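Local coordinates for ABC transporter substrate-binding protein (Staphylococcus aureus subsp. aureus NCTC 8325, PDB 3UN6) that binds a zinc ion and is probably the substrate-binding component of an ABC-type import system whose transported ligand is not established, at residues R145-K158 / E293-N305. Numbering follows the deposited sequence.
With PO4 (phosphate ion), chain E; PO4 (phosphate ion), chain F.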
loop_
_atom_site.group_PDB
_atom_site.type_symbol
_atom_site.label_atom_id
_atom_site.label_comp_id
_atom_site.label_asym_id
_atom_site.label_seq_id
_atom_site.Cartn_x
_atom_site.Cartn_y
_atom_site.Cartn_z
ATOM N N ARG A 145 6.936 -10.808 -0.177
ATOM C CA ARG A 145 8.274 -10.660 -0.785
ATOM C C ARG A 145 8.291 -9.568 -1.893
ATOM O O ARG A 145 9.297 -8.920 -2.101
ATOM C CB ARG A 145 8.783 -11.983 -1.328
ATOM C CG ARG A 145 7.903 -12.668 -2.349
ATOM C CD ARG A 145 8.389 -14.097 -2.489
ATOM N NE ARG A 145 7.626 -14.877 -3.444
ATOM C CZ ARG A 145 6.437 -15.423 -3.208
ATOM N NH1 ARG A 145 5.807 -15.231 -2.052
ATOM N NH2 ARG A 145 5.861 -16.139 -4.156
ATOM N N TYR A 146 7.182 -9.391 -2.600
ATOM C CA TYR A 146 7.095 -8.366 -3.642
ATOM C C TYR A 146 6.426 -7.170 -3.025
ATOM O O TYR A 146 5.206 -6.978 -3.145
ATOM C CB TYR A 146 6.346 -8.887 -4.878
ATOM C CG TYR A 146 6.925 -10.207 -5.378
ATOM C CD1 TYR A 146 8.275 -10.313 -5.695
ATOM C CD2 TYR A 146 6.119 -11.329 -5.563
ATOM C CE1 TYR A 146 8.818 -11.516 -6.146
ATOM C CE2 TYR A 146 6.658 -12.533 -6.007
ATOM C CZ TYR A 146 8.006 -12.610 -6.304
ATOM O OH TYR A 146 8.555 -13.791 -6.746
ATOM N N SER A 147 7.228 -6.362 -2.342
ATOM C CA SER A 147 6.712 -5.203 -1.656
ATOM C C SER A 147 7.748 -4.115 -1.562
ATOM O O SER A 147 8.928 -4.388 -1.610
ATOM C CB SER A 147 6.249 -5.580 -0.248
ATOM O OG SER A 147 7.324 -5.990 0.612
ATOM N N THR A 148 7.277 -2.882 -1.464
ATOM C CA THR A 148 8.131 -1.717 -1.242
ATOM C C THR A 148 8.820 -1.835 0.134
ATOM O O THR A 148 9.878 -1.286 0.359
ATOM C CB THR A 148 7.280 -0.443 -1.339
ATOM O OG1 THR A 148 6.847 -0.298 -2.689
ATOM C CG2 THR A 148 8.052 0.857 -0.905
ATOM N N HIS A 149 8.195 -2.573 1.036
ATOM C CA HIS A 149 8.727 -2.812 2.380
ATOM C C HIS A 149 10.037 -3.562 2.313
ATOM O O HIS A 149 10.994 -3.177 2.980
ATOM C CB HIS A 149 7.672 -3.549 3.201
ATOM C CG HIS A 149 6.346 -2.881 3.135
ATOM N ND1 HIS A 149 5.384 -3.237 2.207
ATOM C CD2 HIS A 149 5.864 -1.796 3.788
ATOM C CE1 HIS A 149 4.346 -2.432 2.336
ATOM N NE2 HIS A 149 4.608 -1.552 3.290
ATOM N N TYR A 150 10.098 -4.620 1.497
ATOM C CA TYR A 150 11.356 -5.338 1.262
ATOM C C TYR A 150 12.422 -4.365 0.718
ATOM O O TYR A 150 13.567 -4.378 1.158
ATOM C CB TYR A 150 11.161 -6.473 0.246
ATOM C CG TYR A 150 12.449 -7.112 -0.242
ATOM C CD1 TYR A 150 12.999 -6.793 -1.481
ATOM C CD2 TYR A 150 13.142 -8.015 0.567
ATOM C CE1 TYR A 150 14.188 -7.392 -1.911
ATOM C CE2 TYR A 150 14.297 -8.599 0.149
ATOM C CZ TYR A 150 14.827 -8.289 -1.080
ATOM O OH TYR A 150 15.991 -8.904 -1.444
ATOM N N LEU A 151 12.037 -3.537 -0.239
ATOM C CA LEU A 151 12.966 -2.585 -0.841
ATOM C C LEU A 151 13.451 -1.544 0.162
ATOM O O LEU A 151 14.622 -1.197 0.181
ATOM C CB LEU A 151 12.323 -1.881 -2.051
ATOM C CG LEU A 151 11.833 -2.843 -3.147
ATOM C CD1 LEU A 151 11.101 -2.058 -4.254
ATOM C CD2 LEU A 151 12.979 -3.677 -3.728
ATOM N N LEU A 152 12.544 -1.042 0.992
ATOM C CA LEU A 152 12.901 -0.049 2.005
ATOM C C LEU A 152 13.920 -0.626 2.975
ATOM O O LEU A 152 14.926 0.023 3.316
ATOM C CB LEU A 152 11.654 0.416 2.767
ATOM C CG LEU A 152 10.715 1.407 2.077
ATOM C CD1 LEU A 152 9.357 1.463 2.787
ATOM C CD2 LEU A 152 11.368 2.790 2.014
ATOM N N LEU A 153 13.674 -1.862 3.398
ATOM C CA LEU A 153 14.557 -2.511 4.343
ATOM C C LEU A 153 15.927 -2.784 3.764
ATOM O O LEU A 153 16.931 -2.589 4.447
ATOM C CB LEU A 153 13.913 -3.769 4.910
ATOM C CG LEU A 153 12.887 -3.564 6.024
ATOM C CD1 LEU A 153 12.067 -4.913 6.215
ATOM C CD2 LEU A 153 13.583 -3.164 7.296
ATOM N N GLU A 154 15.976 -3.212 2.506
ATOM C CA GLU A 154 17.249 -3.446 1.845
ATOM C C GLU A 154 18.021 -2.149 1.640
ATOM O O GLU A 154 19.254 -2.135 1.677
ATOM C CB GLU A 154 17.038 -4.163 0.504
ATOM C CG GLU A 154 16.803 -5.627 0.671
ATOM C CD GLU A 154 18.031 -6.334 1.161
ATOM O OE1 GLU A 154 18.972 -6.499 0.358
ATOM O OE2 GLU A 154 18.063 -6.754 2.330
ATOM N N GLU A 155 17.308 -1.067 1.383
ATOM C CA GLU A 155 17.974 0.213 1.215
ATOM C C GLU A 155 18.506 0.684 2.566
ATOM O O GLU A 155 19.602 1.256 2.640
ATOM C CB GLU A 155 17.042 1.244 0.602
ATOM C CG GLU A 155 17.692 2.620 0.380
ATOM C CD GLU A 155 18.965 2.548 -0.447
ATOM O OE1 GLU A 155 19.009 1.731 -1.392
ATOM O OE2 GLU A 155 19.924 3.305 -0.137
ATOM N N LEU A 156 17.753 0.413 3.634
ATOM C CA LEU A 156 18.177 0.795 4.969
ATOM C C LEU A 156 19.384 -0.048 5.341
ATOM O O LEU A 156 20.323 0.447 5.934
ATOM C CB LEU A 156 17.035 0.649 6.009
ATOM C CG LEU A 156 17.455 0.828 7.478
ATOM C CD1 LEU A 156 18.038 2.204 7.714
ATOM C CD2 LEU A 156 16.314 0.586 8.440
ATOM N N ARG A 157 19.389 -1.317 4.943
ATOM C CA ARG A 157 20.542 -2.179 5.216
ATOM C C ARG A 157 21.822 -1.610 4.586
ATOM O O ARG A 157 22.892 -1.613 5.209
ATOM C CB ARG A 157 20.310 -3.605 4.682
ATOM C CG ARG A 157 21.501 -4.541 4.961
ATOM C CD ARG A 157 21.349 -5.941 4.346
ATOM N NE ARG A 157 21.017 -5.862 2.934
ATOM C CZ ARG A 157 21.878 -5.549 1.974
ATOM N NH1 ARG A 157 23.150 -5.270 2.250
ATOM N NH2 ARG A 157 21.450 -5.476 0.726
ATOM N N LYS A 158 21.721 -1.141 3.342
ATOM C CA LYS A 158 22.880 -0.549 2.649
ATOM C C LYS A 158 23.282 0.779 3.282
ATOM O O LYS A 158 24.464 1.057 3.421
ATOM C CB LYS A 158 22.580 -0.287 1.180
ATOM C CG LYS A 158 22.269 -1.500 0.335
ATOM C CD LYS A 158 21.832 -1.005 -1.043
ATOM C CE LYS A 158 20.944 -1.983 -1.761
ATOM N NZ LYS A 158 20.462 -1.331 -3.006
ATOM N N GLU A 293 11.373 4.278 -10.747
ATOM C CA GLU A 293 12.146 4.026 -9.522
ATOM C C GLU A 293 11.870 2.619 -8.998
ATOM O O GLU A 293 12.791 1.919 -8.557
ATOM C CB GLU A 293 11.794 5.034 -8.422
ATOM C CG GLU A 293 12.614 4.881 -7.143
ATOM C CD GLU A 293 12.329 5.991 -6.116
ATOM O OE1 GLU A 293 11.147 6.189 -5.733
ATOM O OE2 GLU A 293 13.303 6.651 -5.690
ATOM N N ILE A 294 10.598 2.218 -9.002
ATOM C CA ILE A 294 10.223 0.858 -8.539
ATOM C C ILE A 294 10.768 -0.216 -9.476
ATOM O O ILE A 294 11.304 -1.234 -9.012
ATOM C CB ILE A 294 8.694 0.681 -8.358
ATOM C CG1 ILE A 294 8.178 1.653 -7.272
ATOM C CG2 ILE A 294 8.335 -0.828 -7.983
ATOM C CD1 ILE A 294 8.920 1.531 -5.923
ATOM N N THR A 295 10.675 0.012 -10.784
ATOM C CA THR A 295 11.205 -0.976 -11.744
ATOM C C THR A 295 12.703 -1.180 -11.548
ATOM O O THR A 295 13.192 -2.311 -11.582
ATOM C CB THR A 295 10.880 -0.636 -13.236
ATOM O OG1 THR A 295 11.479 0.601 -13.618
ATOM C CG2 THR A 295 9.355 -0.558 -13.471
ATOM N N THR A 296 13.419 -0.081 -11.317
ATOM C CA THR A 296 14.855 -0.112 -11.114
ATOM C C THR A 296 15.217 -0.977 -9.921
ATOM O O THR A 296 16.105 -1.835 -9.996
ATOM C CB THR A 296 15.401 1.310 -10.877
ATOM O OG1 THR A 296 15.381 2.033 -12.108
ATOM C CG2 THR A 296 16.811 1.255 -10.341
ATOM N N LEU A 297 14.514 -0.747 -8.822
ATOM C CA LEU A 297 14.749 -1.461 -7.582
ATOM C C LEU A 297 14.377 -2.962 -7.676
ATOM O O LEU A 297 15.086 -3.799 -7.159
ATOM C CB LEU A 297 14.000 -0.769 -6.430
ATOM C CG LEU A 297 14.414 0.670 -6.067
ATOM C CD1 LEU A 297 13.499 1.211 -4.975
ATOM C CD2 LEU A 297 15.895 0.757 -5.611
ATOM N N VAL A 298 13.267 -3.280 -8.335
ATOM C CA VAL A 298 12.837 -4.675 -8.555
ATOM C C VAL A 298 13.880 -5.400 -9.416
ATOM O O VAL A 298 14.252 -6.549 -9.138
ATOM C CB VAL A 298 11.463 -4.705 -9.280
ATOM C CG1 VAL A 298 11.191 -6.068 -9.917
ATOM C CG2 VAL A 298 10.326 -4.246 -8.329
ATOM N N LYS A 299 14.376 -4.713 -10.442
ATOM C CA LYS A 299 15.385 -5.281 -11.359
ATOM C C LYS A 299 16.701 -5.473 -10.593
ATOM O O LYS A 299 17.366 -6.516 -10.680
ATOM C CB LYS A 299 15.649 -4.309 -12.532
ATOM C CG LYS A 299 15.662 -4.909 -13.913
ATOM C CD LYS A 299 16.444 -6.161 -14.043
ATOM C CE LYS A 299 16.474 -6.566 -15.488
ATOM N NZ LYS A 299 17.086 -7.872 -15.641
ATOM N N GLN A 300 17.070 -4.445 -9.845
ATOM C CA GLN A 300 18.307 -4.457 -9.081
ATOM C C GLN A 300 18.389 -5.591 -8.035
ATOM O O GLN A 300 19.464 -6.109 -7.799
ATOM C CB GLN A 300 18.557 -3.073 -8.484
ATOM C CG GLN A 300 19.786 -2.950 -7.639
ATOM C CD GLN A 300 20.440 -1.587 -7.807
ATOM O OE1 GLN A 300 20.316 -0.712 -6.939
ATOM N NE2 GLN A 300 21.105 -1.381 -8.967
ATOM N N HIS A 301 17.260 -5.984 -7.434
ATOM C CA HIS A 301 17.244 -7.105 -6.480
ATOM C C HIS A 301 16.820 -8.434 -7.131
ATOM O O HIS A 301 16.528 -9.405 -6.429
ATOM C CB HIS A 301 16.346 -6.794 -5.279
ATOM C CG HIS A 301 16.853 -5.678 -4.427
ATOM N ND1 HIS A 301 16.408 -4.381 -4.558
ATOM C CD2 HIS A 301 17.794 -5.655 -3.455
ATOM C CE1 HIS A 301 17.045 -3.608 -3.696
ATOM N NE2 HIS A 301 17.891 -4.357 -3.013
ATOM N N HIS A 302 16.823 -8.484 -8.463
ATOM C CA HIS A 302 16.455 -9.678 -9.209
ATOM C C HIS A 302 15.097 -10.246 -8.801
ATOM O O HIS A 302 14.870 -11.439 -8.940
ATOM C CB HIS A 302 17.512 -10.768 -9.025
ATOM C CG HIS A 302 18.878 -10.375 -9.480
ATOM N ND1 HIS A 302 19.318 -10.585 -10.769
ATOM C CD2 HIS A 302 19.910 -9.801 -8.818
ATOM C CE1 HIS A 302 20.562 -10.159 -10.882
ATOM N NE2 HIS A 302 20.944 -9.676 -9.713
ATOM N N LEU A 303 14.180 -9.414 -8.321
ATOM C CA LEU A 303 12.881 -9.942 -7.900
ATOM C C LEU A 303 12.154 -10.665 -9.051
ATOM O O LEU A 303 11.742 -11.820 -8.912
ATOM C CB LEU A 303 12.005 -8.852 -7.281
ATOM C CG LEU A 303 12.509 -8.252 -5.964
ATOM C CD1 LEU A 303 11.462 -7.285 -5.414
ATOM C CD2 LEU A 303 12.810 -9.315 -4.937
ATOM N N PHE A 304 12.020 -9.987 -10.180
ATOM C CA PHE A 304 11.367 -10.545 -11.380
ATOM C C PHE A 304 11.583 -9.502 -12.472
ATOM O O PHE A 304 11.998 -8.386 -12.149
ATOM C CB PHE A 304 9.861 -10.815 -11.148
ATOM C CG PHE A 304 9.077 -9.601 -10.702
ATOM C CD1 PHE A 304 8.959 -9.287 -9.354
ATOM C CD2 PHE A 304 8.462 -8.765 -11.637
ATOM C CE1 PHE A 304 8.240 -8.175 -8.935
ATOM C CE2 PHE A 304 7.762 -7.639 -11.229
ATOM C CZ PHE A 304 7.643 -7.343 -9.868
ATOM N N ASN A 305 11.364 -9.828 -13.745
ATOM C CA ASN A 305 11.521 -8.779 -14.760
ATOM C C ASN A 305 10.242 -7.974 -14.781
ATOM O O ASN A 305 9.173 -8.521 -15.086
ATOM C CB ASN A 305 11.885 -9.277 -16.156
ATOM C CG ASN A 305 12.307 -8.118 -17.078
ATOM O OD1 ASN A 305 13.494 -7.789 -17.172
ATOM N ND2 ASN A 305 11.326 -7.433 -17.674
HETATM P P PO4 E . 7.628 -16.918 -7.537
HETATM O O1 PO4 E . 7.601 -18.257 -6.847
HETATM O O2 PO4 E . 7.377 -15.828 -6.526
HETATM O O3 PO4 E . 8.990 -16.711 -8.162
HETATM O O4 PO4 E . 6.566 -16.829 -8.602
HETATM P P PO4 F . 2.313 -15.920 -2.562
HETATM O O1 PO4 F . 3.079 -15.685 -1.286
HETATM O O2 PO4 F . 1.790 -14.621 -3.117
HETATM O O3 PO4 F . 3.227 -16.514 -3.604
HETATM O O4 PO4 F . 1.193 -16.886 -2.271
#
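Leu297 O, in the last turn of helix 293-300, accepts from both His301 N and His301 ND1, which reach it from opposite faces of its plane. His301 ND1 bonds Leu297 O at 3.0 Å, somewhat bent, and this fixes the rotation of the imidazole lying against helix 148-158. Leu151 CD2 comes within 3.6 Å of His301 ND1, and Tyr150 turns its ring edge to the imidazole face in a T-shaped pair, planes 77° apart. Tyr150 gets there with CG anti to its backbone N (chi1 170°), and its CE1 also meets Leu303 CD2 at 3.8 Å. His301 NE2 is buried against Glu154 CB at 3.6 Å without a hydrogen-bond partner. The Glu154 carboxylate turns instead to Arg157, whose NE and NH2 grip it side-on, one oxygen each, from above the carboxylate plane; Tyr169 also bonds Glu154 OE2. Nearer the helix crossing, Leu151 CD1 packs on Leu297 CB at 3.8 Å.

At the other end a second T-shaped pair forms: Phe304 presents its edge to the face of Tyr146, centroids 5.4 Å apart. Arg145 CG lies over the centre of one Tyr146 face, and its guanidinium bonds two phosphate ions, probably from the crystallisation liquor, with NH2 shared between them.

Helices 148-158 and 293-300 cross at 71°, their axes 10.8 Å apart at closest approach. Ser147 OG caps helix 148-158 through Tyr150 N, while Thr148, bonded to Tyr219 O, stands about 7 Å (side chain to ion) from the zinc held by His46, Cys220 and Cys221. Beyond helix 293-300, Leu303 N bonds Val298 O and His302 N bonds Lys299 O, with His302 at positive phi: a Schellman motif, here in a periplasmic-binding-protein-like fold.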